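Local structure of B-agarase (Saccharophagus degradans, 4BQ2) at residues 21-27 with 39-45; 141-145 with 194-200; 443-447 with 505-510; 539-543 with 566-570. The protein hydrolyses beta-1,4-galactosidic linkages of agarose as an exo-acting family 50 glycoside hydrolase, trimming the polysaccharide from a chain end. All coordinates share one frame; numbering follows the deposited sequence. Where two conformers were deposited one is given.

Interaction 1. Residues 21-27 with 39-45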
loop_
_atom_site.group_PDB
_atom_site.type_symbol
_atom_site.label_atom_id
_atom_site.label_comp_id
_atom_site.label_asym_id
_atom_site.label_seq_id
_atom_site.Cartn_x
_atom_site.Cartn_y
_atom_site.Cartn_z
ATOM N N ASN A 21 18.945 -10.444 -16.625
ATOM C CA ASN A 21 17.929 -10.591 -17.649
ATOM C C ASN A 21 17.757 -9.327 -18.473
ATOM O O ASN A 21 16.645 -8.786 -18.633
ATOM C CB ASN A 21 16.631 -11.029 -17.008
ATOM C CG ASN A 21 16.673 -12.481 -16.613
ATOM O OD1 ASN A 21 16.739 -13.359 -17.480
ATOM N ND2 ASN A 21 16.650 -12.741 -15.330
ATOM N N ALA A 22 18.884 -8.887 -19.020
ATOM C CA ALA A 22 18.962 -7.655 -19.747
ATOM C C ALA A 22 20.137 -7.745 -20.703
ATOM O O ALA A 22 21.108 -8.426 -20.411
ATOM C CB ALA A 22 19.165 -6.499 -18.778
ATOM N N ARG A 23 20.034 -7.058 -21.835
ATOM C CA ARG A 23 21.166 -6.888 -22.769
ATOM C C ARG A 23 21.662 -5.440 -22.699
ATOM O O ARG A 23 20.863 -4.506 -22.657
ATOM C CB ARG A 23 20.720 -7.157 -24.210
ATOM C CG ARG A 23 20.233 -8.568 -24.511
ATOM C CD ARG A 23 19.766 -8.690 -25.964
ATOM N NE ARG A 23 19.575 -10.099 -26.314
ATOM C CZ ARG A 23 18.404 -10.735 -26.267
ATOM N NH1 ARG A 23 17.299 -10.092 -25.903
ATOM N NH2 ARG A 23 18.328 -12.015 -26.595
ATOM N N ALA A 24 22.975 -5.261 -22.704
ATOM C CA ALA A 24 23.584 -3.945 -22.560
ATOM C C ALA A 24 24.443 -3.629 -23.768
ATOM O O ALA A 24 25.077 -4.539 -24.324
ATOM C CB ALA A 24 24.451 -3.931 -21.323
ATOM N N SER A 25 24.462 -2.354 -24.181
ATOM C CA SER A 25 25.364 -1.891 -25.246
ATOM C C SER A 25 25.620 -0.388 -25.084
ATOM O O SER A 25 24.862 0.317 -24.386
ATOM C CB SER A 25 24.798 -2.179 -26.633
ATOM O OG SER A 25 23.498 -1.629 -26.804
ATOM N N ILE A 26 26.685 0.091 -25.707
ATOM C CA ILE A 26 26.976 1.523 -25.692
ATOM C C ILE A 26 26.486 2.094 -27.005
ATOM O O ILE A 26 26.853 1.609 -28.078
ATOM C CB ILE A 26 28.473 1.842 -25.517
ATOM C CG1 ILE A 26 29.047 1.204 -24.248
ATOM C CG2 ILE A 26 28.714 3.369 -25.492
ATOM C CD1 ILE A 26 28.458 1.714 -22.945
ATOM N N GLU A 27 25.629 3.108 -26.917
ATOM C CA GLU A 27 25.077 3.777 -28.100
ATOM C C GLU A 27 25.164 5.290 -27.916
ATOM O O GLU A 27 25.272 5.787 -26.791
ATOM C CB GLU A 27 23.600 3.429 -28.333
ATOM C CG GLU A 27 23.184 1.971 -28.133
ATOM C CD GLU A 27 23.608 1.052 -29.265
ATOM O OE1 GLU A 27 24.136 1.567 -30.288
ATOM O OE2 GLU A 27 23.407 -0.189 -29.126
ATOM N N GLY A 39 26.025 6.552 -24.291
ATOM C CA GLY A 39 25.328 6.110 -23.084
ATOM C C GLY A 39 25.186 4.582 -23.032
ATOM O O GLY A 39 25.444 3.888 -24.014
ATOM N N LEU A 40 24.830 4.080 -21.859
ATOM C CA LEU A 40 24.554 2.654 -21.701
ATOM C C LEU A 40 23.096 2.384 -22.011
ATOM O O LEU A 40 22.184 2.827 -21.265
ATOM C CB LEU A 40 24.866 2.213 -20.285
ATOM C CG LEU A 40 24.628 0.718 -20.019
ATOM C CD1 LEU A 40 25.758 -0.122 -20.585
ATOM C CD2 LEU A 40 24.537 0.552 -18.518
ATOM N N LYS A 41 22.883 1.621 -23.073
ATOM C CA LYS A 41 21.556 1.218 -23.476
ATOM C C LYS A 41 21.219 -0.095 -22.763
ATOM O O LYS A 41 21.928 -1.089 -22.918
ATOM C CB LYS A 41 21.463 1.038 -24.992
ATOM C CG LYS A 41 20.064 0.606 -25.429
ATOM C CD LYS A 41 19.993 0.299 -26.905
ATOM C CE LYS A 41 18.577 -0.155 -27.236
ATOM N NZ LYS A 41 18.283 0.006 -28.689
ATOM N N LEU A 42 20.163 -0.083 -21.951
ATOM C CA LEU A 42 19.854 -1.255 -21.120
ATOM C C LEU A 42 18.498 -1.799 -21.558
ATOM O O LEU A 42 17.465 -1.163 -21.315
ATOM C CB LEU A 42 19.895 -0.890 -19.635
ATOM C CG LEU A 42 19.593 -2.026 -18.636
ATOM C CD1 LEU A 42 20.724 -3.071 -18.643
ATOM C CD2 LEU A 42 19.357 -1.499 -17.224
ATOM N N ALA A 43 18.501 -2.958 -22.228
ATOM C CA ALA A 43 17.280 -3.504 -22.770
ATOM C C ALA A 43 16.890 -4.722 -21.913
ATOM O O ALA A 43 17.556 -5.765 -21.965
ATOM C CB ALA A 43 17.452 -3.860 -24.242
ATOM N N MET A 44 15.864 -4.526 -21.070
ATOM C CA MET A 44 15.435 -5.509 -20.062
ATOM C C MET A 44 14.363 -6.405 -20.643
ATOM O O MET A 44 13.424 -5.946 -21.299
ATOM C CB MET A 44 14.931 -4.802 -18.772
ATOM C CG MET A 44 16.063 -4.114 -17.978
ATOM S SD MET A 44 15.543 -2.739 -16.924
ATOM C CE MET A 44 15.300 -1.488 -18.166
ATOM N N GLN A 45 14.526 -7.700 -20.418
ATOM C CA GLN A 45 13.554 -8.691 -20.806
ATOM C C GLN A 45 12.545 -8.818 -19.651
ATOM O O GLN A 45 12.386 -9.885 -19.032
ATOM C CB GLN A 45 14.277 -10.007 -21.135
ATOM C CG GLN A 45 15.060 -9.959 -22.464
ATOM C CD GLN A 45 16.378 -9.185 -22.396
ATOM O OE1 GLN A 45 17.318 -9.554 -21.662
ATOM N NE2 GLN A 45 16.458 -8.117 -23.164
HETATM O O HOH W 1 17.179 -12.065 -20.537
HETATM O O HOH W 2 21.339 -2.884 -25.361
#
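The antiparallel hairpin of strands 22-30 and 36-44 sets A22 beside M44 and E27 beside G39. R23, S25 and E27 make hydrogen-bonded pairs with A43, K41 and G39, each pair exchanging two backbone bonds. K41 N to S25 O and G39 N to E27 O are both short, at 2.7 Å. In the non-hydrogen-bonded pairs between them a CH group approaches a carbonyl instead, as with A24 CA and K41 O at 3.3 Å.

A22, A24 and I26 share one face with L40, L42 and M44. There A22 CB touches L42 CD1 at 3.8 Å, and I26 CD1 meets L40 CD1 at 4.0 Å, the two side chains crossing at about a right angle. L40, L42 and M44 on this face are buried in the agarase CBM-like domain, where F19 and L54 meet L42 and F8 meets L40 and I26. Strand 36-44 also bonds to strand 180-191, and G39 directly follows K38 of the calcium site.

On the other face S25 OG donates to E27 OE2 at 2.7 Å, arriving on the anti side but 26° out of the carboxylate plane. With CG anti to the carbonyl carbon (chi1 -42°), E27 CG lies against K41 CB, 3.7 Å away; the bend at chi2 then carries the carboxylate to S25 OG. Water 2 donates to both S25 OG and K41 O. Beyond the paired strands, Q45 N donates to N21 O at 3.0 Å, and the Q45 side chain crosses R23 squarely, its amide 60° from the guanidinium plane, in contact without bonding to it.

Interaction 2. Residues 141-145 with 194-200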
loop_
_atom_site.group_PDB
_atom_site.type_symbol
_atom_site.label_atom_id
_atom_site.label_comp_id
_atom_site.label_asym_id
_atom_site.label_seq_id
_atom_site.Cartn_x
_atom_site.Cartn_y
_atom_site.Cartn_z
ATOM N N ASN A 141 9.742 13.844 0.722
ATOM C CA ASN A 141 9.723 15.271 0.911
ATOM C C ASN A 141 9.744 16.021 -0.377
ATOM O O ASN A 141 10.202 15.506 -1.408
ATOM C CB ASN A 141 10.964 15.698 1.748
ATOM C CG ASN A 141 10.709 15.642 3.240
ATOM O OD1 ASN A 141 9.563 15.508 3.681
ATOM N ND2 ASN A 141 11.776 15.729 4.037
ATOM N N PRO A 142 9.325 17.301 -0.319
ATOM C CA PRO A 142 9.658 18.159 -1.446
ATOM C C PRO A 142 11.178 18.238 -1.521
ATOM O O PRO A 142 11.842 17.976 -0.523
ATOM C CB PRO A 142 9.043 19.525 -1.066
ATOM C CG PRO A 142 8.743 19.449 0.387
ATOM C CD PRO A 142 8.608 18.000 0.764
ATOM N N PRO A 143 11.735 18.587 -2.684
ATOM C CA PRO A 143 13.207 18.637 -2.738
ATOM C C PRO A 143 13.787 19.700 -1.795
ATOM O O PRO A 143 13.108 20.678 -1.487
ATOM C CB PRO A 143 13.493 18.986 -4.206
ATOM C CG PRO A 143 12.216 19.501 -4.755
ATOM C CD PRO A 143 11.128 18.796 -4.005
ATOM N N THR A 144 15.020 19.510 -1.332
ATOM C CA THR A 144 15.641 20.463 -0.408
ATOM C C THR A 144 16.420 21.576 -1.107
ATOM O O THR A 144 17.066 22.394 -0.444
ATOM C CB THR A 144 16.565 19.758 0.591
ATOM O OG1 THR A 144 17.462 18.912 -0.131
ATOM C CG2 THR A 144 15.748 18.926 1.569
ATOM N N TRP A 145 16.402 21.571 -2.437
ATOM C CA TRP A 145 16.844 22.715 -3.222
ATOM C C TRP A 145 16.063 22.732 -4.526
ATOM O O TRP A 145 15.384 21.754 -4.845
ATOM C CB TRP A 145 18.336 22.653 -3.511
ATOM C CG TRP A 145 18.787 21.470 -4.360
ATOM C CD1 TRP A 145 18.816 21.395 -5.726
ATOM C CD2 TRP A 145 19.277 20.217 -3.881
ATOM N NE1 TRP A 145 19.319 20.166 -6.129
ATOM C CE2 TRP A 145 19.596 19.423 -5.013
ATOM C CE3 TRP A 145 19.491 19.688 -2.607
ATOM C CZ2 TRP A 145 20.122 18.137 -4.900
ATOM C CZ3 TRP A 145 20.010 18.408 -2.495
ATOM C CH2 TRP A 145 20.316 17.643 -3.641
ATOM N N PRO A 194 23.247 24.144 -1.245
ATOM C CA PRO A 194 22.823 24.490 0.124
ATOM C C PRO A 194 21.343 24.123 0.339
ATOM O O PRO A 194 20.533 24.308 -0.570
ATOM C CB PRO A 194 22.977 26.016 0.174
ATOM C CG PRO A 194 23.959 26.350 -0.895
ATOM C CD PRO A 194 23.855 25.282 -1.959
ATOM N N GLN A 195 21.009 23.630 1.524
ATOM C CA GLN A 195 19.622 23.288 1.833
ATOM C C GLN A 195 18.750 24.544 1.917
ATOM O O GLN A 195 19.083 25.481 2.631
ATOM C CB GLN A 195 19.546 22.522 3.133
ATOM C CG GLN A 195 18.139 22.062 3.456
ATOM C CD GLN A 195 18.082 21.235 4.710
ATOM O OE1 GLN A 195 18.542 21.655 5.774
ATOM N NE2 GLN A 195 17.507 20.061 4.603
ATOM N N ASP A 196 17.639 24.561 1.183
ATOM C CA ASP A 196 16.685 25.655 1.278
ATOM C C ASP A 196 15.954 25.544 2.620
ATOM O O ASP A 196 15.155 24.611 2.837
ATOM C CB ASP A 196 15.726 25.646 0.074
ATOM C CG ASP A 196 14.519 26.573 0.253
ATOM O OD1 ASP A 196 14.529 27.455 1.140
ATOM O OD2 ASP A 196 13.547 26.406 -0.517
ATOM N N GLU A 197 16.261 26.519 3.472
ATOM C CA GLU A 197 15.680 26.707 4.786
ATOM C C GLU A 197 14.156 26.540 4.822
ATOM O O GLU A 197 13.599 26.079 5.815
ATOM C CB GLU A 197 16.076 28.108 5.287
ATOM C CG GLU A 197 15.827 29.251 4.296
ATOM C CD GLU A 197 16.757 29.255 3.085
ATOM O OE1 GLU A 197 17.935 28.856 3.209
ATOM O OE2 GLU A 197 16.303 29.668 1.994
ATOM N N ASN A 198 13.509 26.912 3.721
ATOM C CA ASN A 198 12.056 26.975 3.591
ATOM C C ASN A 198 11.445 25.803 2.824
ATOM O O ASN A 198 10.275 25.863 2.412
ATOM C CB ASN A 198 11.657 28.272 2.911
ATOM C CG ASN A 198 12.002 29.472 3.747
ATOM O OD1 ASN A 198 11.840 29.450 4.976
ATOM N ND2 ASN A 198 12.504 30.521 3.097
ATOM N N PHE A 199 12.206 24.727 2.651
ATOM C CA PHE A 199 11.674 23.625 1.843
ATOM C C PHE A 199 10.430 22.953 2.461
ATOM O O PHE A 199 9.649 22.351 1.734
ATOM C CB PHE A 199 12.757 22.608 1.452
ATOM C CG PHE A 199 12.986 21.546 2.481
ATOM C CD1 PHE A 199 13.686 21.824 3.650
ATOM C CD2 PHE A 199 12.479 20.258 2.284
ATOM C CE1 PHE A 199 13.888 20.832 4.606
ATOM C CE2 PHE A 199 12.667 19.278 3.232
ATOM C CZ PHE A 199 13.382 19.557 4.387
ATOM N N LEU A 200 10.249 23.038 3.781
ATOM C CA LEU A 200 9.031 22.502 4.401
ATOM C C LEU A 200 8.028 23.577 4.829
ATOM O O LEU A 200 7.110 23.297 5.594
ATOM C CB LEU A 200 9.368 21.581 5.583
ATOM C CG LEU A 200 10.126 20.266 5.283
ATOM C CD1 LEU A 200 10.466 19.555 6.597
ATOM C CD2 LEU A 200 9.317 19.361 4.356
#
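T144 lays its methyl on the ring of F199, CG2 standing 3.6 Å from the ring centroid and 14° off the normal, a CH-pi contact over the middle of the face. L200 CG lies on the opposite face, nearer the rim, so the ring is sandwiched between a methyl and the residue that follows it. At the edge, in the ring plane, N141 ND2 comes to 3.7 Å from F199 CE2, with the amide turned 69° from the ring. P142 packs beside this group: its CG is 3.3 Å from F199 O, and its CD is 3.9 Å from L200 CD2.

One backbone bond joins the two loops, D196 N donating to T144 O at 2.8 Å in a nearly straight line. It fixes the start of a type I beta turn from D196 to F199, closed by F199 N on D196 O at 3.0 Å. D196 OD1 also accepts N198 N at 2.8 Å, an Asx turn that braces the same bend. The turn brings F199 back toward the 141-145 loop, and with its CG between N and the carbonyl carbon (chi1 86°) the ring lies alongside T144.

A second shell holds the other loop. T144 OG1 bonds to H119 and K115, which fixes the rotation that offers the methyl to F199, while the N141 amide is held by S136 and D120. In this CBM-like domain, W145 then carries the loop onto the beta strands, stacking on Y113 of strand 110-115 and touching Y73 of strand 70-79, while 194-200 forms part of the connection from strand 180-191 to helix 222-235.

Interaction 3. Residues 443-447 with 505-510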
loop_
_atom_site.group_PDB
_atom_site.type_symbol
_atom_site.label_atom_id
_atom_site.label_comp_id
_atom_site.label_asym_id
_atom_site.label_seq_id
_atom_site.Cartn_x
_atom_site.Cartn_y
_atom_site.Cartn_z
ATOM N N THR A 443 -0.558 -11.873 22.418
ATOM C CA THR A 443 0.104 -11.689 21.109
ATOM C C THR A 443 1.275 -12.660 20.846
ATOM O O THR A 443 1.793 -13.303 21.768
ATOM C CB THR A 443 0.608 -10.222 20.906
ATOM O OG1 THR A 443 1.612 -9.894 21.887
ATOM C CG2 THR A 443 -0.588 -9.226 21.017
ATOM N N VAL A 444 1.679 -12.753 19.575
ATOM C CA VAL A 444 2.943 -13.391 19.167
ATOM C C VAL A 444 3.620 -12.407 18.197
ATOM O O VAL A 444 3.048 -11.351 17.862
ATOM C CB VAL A 444 2.696 -14.772 18.493
ATOM C CG1 VAL A 444 2.017 -15.746 19.458
ATOM C CG2 VAL A 444 1.860 -14.613 17.232
ATOM N N SER A 445 4.836 -12.724 17.762
ATOM C CA SER A 445 5.595 -11.805 16.913
ATOM C C SER A 445 6.307 -12.572 15.810
ATOM O O SER A 445 6.706 -13.717 16.027
ATOM C CB SER A 445 6.624 -11.018 17.735
ATOM O OG SER A 445 7.464 -10.264 16.873
ATOM N N SER A 446 6.405 -11.934 14.641
ATOM C CA SER A 446 7.137 -12.425 13.492
ATOM C C SER A 446 8.595 -12.006 13.620
ATOM O O SER A 446 9.417 -12.392 12.801
ATOM C CB SER A 446 6.564 -11.794 12.203
ATOM O OG SER A 446 6.903 -10.400 12.120
ATOM N N GLY A 447 8.899 -11.185 14.629
ATOM C CA GLY A 447 10.223 -10.554 14.748
ATOM C C GLY A 447 10.388 -9.323 13.867
ATOM O O GLY A 447 11.428 -8.659 13.900
ATOM N N GLY A 505 9.566 -16.335 10.838
ATOM C CA GLY A 505 9.746 -15.495 12.023
ATOM C C GLY A 505 8.794 -15.802 13.165
ATOM O O GLY A 505 9.181 -15.698 14.325
ATOM N N ILE A 506 7.541 -16.158 12.854
ATOM C CA ILE A 506 6.576 -16.492 13.925
ATOM C C ILE A 506 6.981 -17.780 14.668
ATOM O O ILE A 506 7.029 -17.783 15.890
ATOM C CB ILE A 506 5.100 -16.503 13.433
ATOM C CG1 ILE A 506 4.677 -15.076 13.029
ATOM C CG2 ILE A 506 4.163 -16.989 14.538
ATOM C CD1 ILE A 506 3.318 -15.025 12.350
ATOM N N PRO A 507 7.281 -18.882 13.925
ATOM C CA PRO A 507 7.815 -20.057 14.627
ATOM C C PRO A 507 9.093 -19.771 15.413
ATOM O O PRO A 507 9.190 -20.170 16.560
ATOM C CB PRO A 507 8.084 -21.042 13.493
ATOM C CG PRO A 507 6.976 -20.754 12.542
ATOM C CD PRO A 507 6.866 -19.232 12.547
ATOM N N ILE A 508 10.033 -19.047 14.817
ATOM C CA ILE A 508 11.314 -18.807 15.473
ATOM C C ILE A 508 11.101 -18.015 16.757
ATOM O O ILE A 508 11.535 -18.435 17.832
ATOM C CB ILE A 508 12.293 -18.124 14.489
ATOM C CG1 ILE A 508 12.709 -19.136 13.416
ATOM C CG2 ILE A 508 13.473 -17.452 15.191
ATOM C CD1 ILE A 508 13.594 -18.559 12.330
ATOM N N HIS A 509 10.415 -16.875 16.663
ATOM C CA HIS A 509 10.160 -16.055 17.853
ATOM C C HIS A 509 9.351 -16.791 18.936
ATOM O O HIS A 509 9.626 -16.659 20.136
ATOM C CB HIS A 509 9.440 -14.758 17.464
ATOM C CG HIS A 509 9.332 -13.757 18.587
ATOM N ND1 HIS A 509 8.365 -13.837 19.571
ATOM C CD2 HIS A 509 10.053 -12.638 18.854
ATOM C CE1 HIS A 509 8.515 -12.829 20.414
ATOM N NE2 HIS A 509 9.531 -12.087 20.001
ATOM N N THR A 510 8.336 -17.545 18.523
ATOM C CA THR A 510 7.485 -18.215 19.502
ATOM C C THR A 510 8.198 -19.383 20.181
ATOM O O THR A 510 8.025 -19.601 21.398
ATOM C CB THR A 510 6.177 -18.677 18.860
ATOM O OG1 THR A 510 5.603 -17.557 18.168
ATOM C CG2 THR A 510 5.197 -19.173 19.934
HETATM O O HOH W 3 5.767 -15.008 19.606
#
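The imidazole of H509 takes S445 CB over the centre of one face, 3.7 Å from the ring centroid and only 6° off the normal. At the rim of the ring, ND1 is 2.8 Å from water 3. H509 reaches this place because its CG is anti to the backbone N (chi1 -171°), which brings the ring up beside the 443-447 segment. The helix backbone itself brings H509 CB to 3.3 Å from S445 O.

That carbonyl lies against the first turn of helix 505-511, where I506 CA points its hydrogen almost straight at S445 O from 3.5 Å. Next to it S446 O comes down on G505 CA at 3.2 Å, an approach made possible by the bare glycine. S446 CA then rests on I506 CG1 at 3.6 Å.

The segment that packs on the helix leaves a short strand, V444 pairing with M454, and bends at once into an ST turn in which S445 OG accepts G447 N. D449 bonds to the hydroxyls of both S445 and S446, tying the bend just beyond the segment. V444 touches T510 and I506 loosely and also meets Y578 of helix 565-593, a long helix of the catalytic module.

Water 3 bridges the two segments, accepting from S445 N and donating to T510 OG1 as well as meeting the histidine. T510 OG1 in turn donates to I506 O at 2.7 Å. I506 O therefore receives both T510 N and T510 OG1, which arrive from opposite faces of its carbonyl plane.

Interaction 4. Residues 539-543 with 566-570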
loop_
_atom_site.group_PDB
_atom_site.type_symbol
_atom_site.label_atom_id
_atom_site.label_comp_id
_atom_site.label_asym_id
_atom_site.label_seq_id
_atom_site.Cartn_x
_atom_site.Cartn_y
_atom_site.Cartn_z
ATOM N N ASN A 539 16.354 -33.269 20.035
ATOM C CA ASN A 539 17.774 -32.905 20.170
ATOM C C ASN A 539 18.608 -33.233 18.948
ATOM O O ASN A 539 19.422 -32.418 18.507
ATOM C CB ASN A 539 18.404 -33.598 21.372
ATOM C CG ASN A 539 18.117 -32.880 22.669
ATOM O OD1 ASN A 539 17.982 -31.658 22.707
ATOM N ND2 ASN A 539 18.036 -33.639 23.745
ATOM N N ASN A 540 18.420 -34.436 18.414
ATOM C CA ASN A 540 19.189 -34.838 17.249
ATOM C C ASN A 540 18.715 -34.128 16.000
ATOM O O ASN A 540 19.506 -33.862 15.122
ATOM C CB ASN A 540 19.157 -36.352 17.043
ATOM C CG ASN A 540 20.249 -37.073 17.824
ATOM O OD1 ASN A 540 21.379 -36.578 17.971
ATOM N ND2 ASN A 540 19.919 -38.258 18.318
ATOM N N ALA A 541 17.420 -33.834 15.915
ATOM C CA ALA A 541 16.910 -33.100 14.752
ATOM C C ALA A 541 17.426 -31.652 14.739
ATOM O O ALA A 541 17.807 -31.129 13.680
ATOM C CB ALA A 541 15.387 -33.164 14.674
ATOM N N TRP A 542 17.506 -31.041 15.915
ATOM C CA TRP A 542 17.872 -29.631 16.010
ATOM C C TRP A 542 19.322 -29.414 16.341
ATOM O O TRP A 542 19.778 -28.268 16.412
ATOM C CB TRP A 542 16.998 -28.920 17.047
ATOM C CG TRP A 542 15.554 -28.766 16.615
ATOM C CD1 TRP A 542 14.930 -29.401 15.584
ATOM C CD2 TRP A 542 14.558 -27.948 17.250
ATOM N NE1 TRP A 542 13.609 -29.007 15.520
ATOM C CE2 TRP A 542 13.363 -28.112 16.529
ATOM C CE3 TRP A 542 14.572 -27.081 18.352
ATOM C CZ2 TRP A 542 12.168 -27.449 16.886
ATOM C CZ3 TRP A 542 13.395 -26.424 18.710
ATOM C CH2 TRP A 542 12.209 -26.610 17.972
ATOM N N GLY A 543 20.042 -30.520 16.524
ATOM C CA GLY A 543 21.444 -30.477 16.938
ATOM C C GLY A 543 21.610 -29.889 18.331
ATOM O O GLY A 543 22.585 -29.207 18.596
ATOM N N THR A 566 15.488 -30.252 8.945
ATOM C CA THR A 566 14.560 -30.572 10.034
ATOM C C THR A 566 13.956 -29.287 10.601
ATOM O O THR A 566 12.733 -29.216 10.765
ATOM C CB THR A 566 15.206 -31.429 11.166
ATOM O OG1 THR A 566 16.415 -30.808 11.605
ATOM C CG2 THR A 566 15.545 -32.826 10.677
ATOM N N LEU A 567 14.797 -28.279 10.888
ATOM C CA LEU A 567 14.298 -26.992 11.362
ATOM C C LEU A 567 13.317 -26.371 10.368
ATOM O O LEU A 567 12.221 -25.964 10.752
ATOM C CB LEU A 567 15.448 -26.007 11.684
ATOM C CG LEU A 567 16.154 -26.224 13.023
ATOM C CD1 LEU A 567 17.355 -25.289 13.145
ATOM C CD2 LEU A 567 15.186 -26.045 14.201
ATOM N N ARG A 568 13.651 -26.365 9.077
ATOM C CA ARG A 568 12.682 -25.880 8.095
ATOM C C ARG A 568 11.326 -26.638 8.131
ATOM O O ARG A 568 10.247 -26.012 8.135
ATOM C CB ARG A 568 13.275 -25.928 6.686
ATOM C CG ARG A 568 12.353 -25.349 5.646
ATOM C CD ARG A 568 12.934 -25.513 4.237
ATOM N NE ARG A 568 14.304 -24.999 4.171
ATOM C CZ ARG A 568 14.625 -23.726 3.950
ATOM N NH1 ARG A 568 13.668 -22.817 3.751
ATOM N NH2 ARG A 568 15.906 -23.359 3.932
ATOM N N ALA A 569 11.379 -27.972 8.164
ATOM C CA ALA A 569 10.157 -28.790 8.192
ATOM C C ALA A 569 9.312 -28.442 9.410
ATOM O O ALA A 569 8.082 -28.338 9.323
ATOM C CB ALA A 569 10.499 -30.280 8.192
ATOM N N ASP A 570 9.977 -28.248 10.538
ATOM C CA ASP A 570 9.331 -27.885 11.786
ATOM C C ASP A 570 8.744 -26.477 11.769
ATOM O O ASP A 570 7.605 -26.258 12.253
ATOM C CB ASP A 570 10.285 -28.077 12.979
ATOM C CG ASP A 570 10.553 -29.561 13.280
ATOM O OD1 ASP A 570 9.737 -30.405 12.866
ATOM O OD2 ASP A 570 11.568 -29.878 13.934
#
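Two hydrogen bonds join W542 and A541 to helix 565-593. The indole NE1 of W542 donates to D570 OD2 at 2.7 Å along a nearly straight line. The carboxylate uses its anti lone pair and sits at the edge of the indole, in the ring plane, although its own plane is twisted 55° away. In the second, T566 OG1 donates to A541 O at 2.5 Å. It comes from above the carbonyl plane, 44° out of it and not on a lone pair.

Both belong to a helix-helix junction in the part of the chain related to beta-galactosidases. A541 and W542 lie in the last turn of helix 535-542, just before G543 leaves helical geometry, and they meet the first turns of helix 565-593. T566 OG1 sits between its backbone N and carbonyl carbon (chi1 52°), which turns the hydroxyl to A541 O.

Charge enters through D570, whose other oxygen, OD1, forms a salt bridge with K531. Y532 OH also bonds to OD2, so the oxygen that receives the indole is gripped twice and the carboxylate is held in place from helix 519-532.

Apolar contact is made over the indole face: L567 CD2 stands 3.4 Å from the centroid of the five-membered ring of W542, almost exactly on its normal, a CH-pi contact. A541 CB meets T566 CB at 3.9 Å beside the hydroxyl bond.

The four contacts follow one another along the chain, and none nests in or crosses another. Interaction 1 closes a hairpin with 11 residues between its segments, and interaction 2 then brings together two loops 48 residues apart, both within the agarase CBM-like domain. Interaction 3 spans 57 residues to set a short strand and its turn against helix 505-511. Interaction 4 closes the smaller loop between helices 535-542 and 565-593. The last two are neighbours, their centres about 17 Å apart, and helix 565-593 links them: it supplies segment 566-570, while Y571 and Y578 farther along reach P507, I506 and V444.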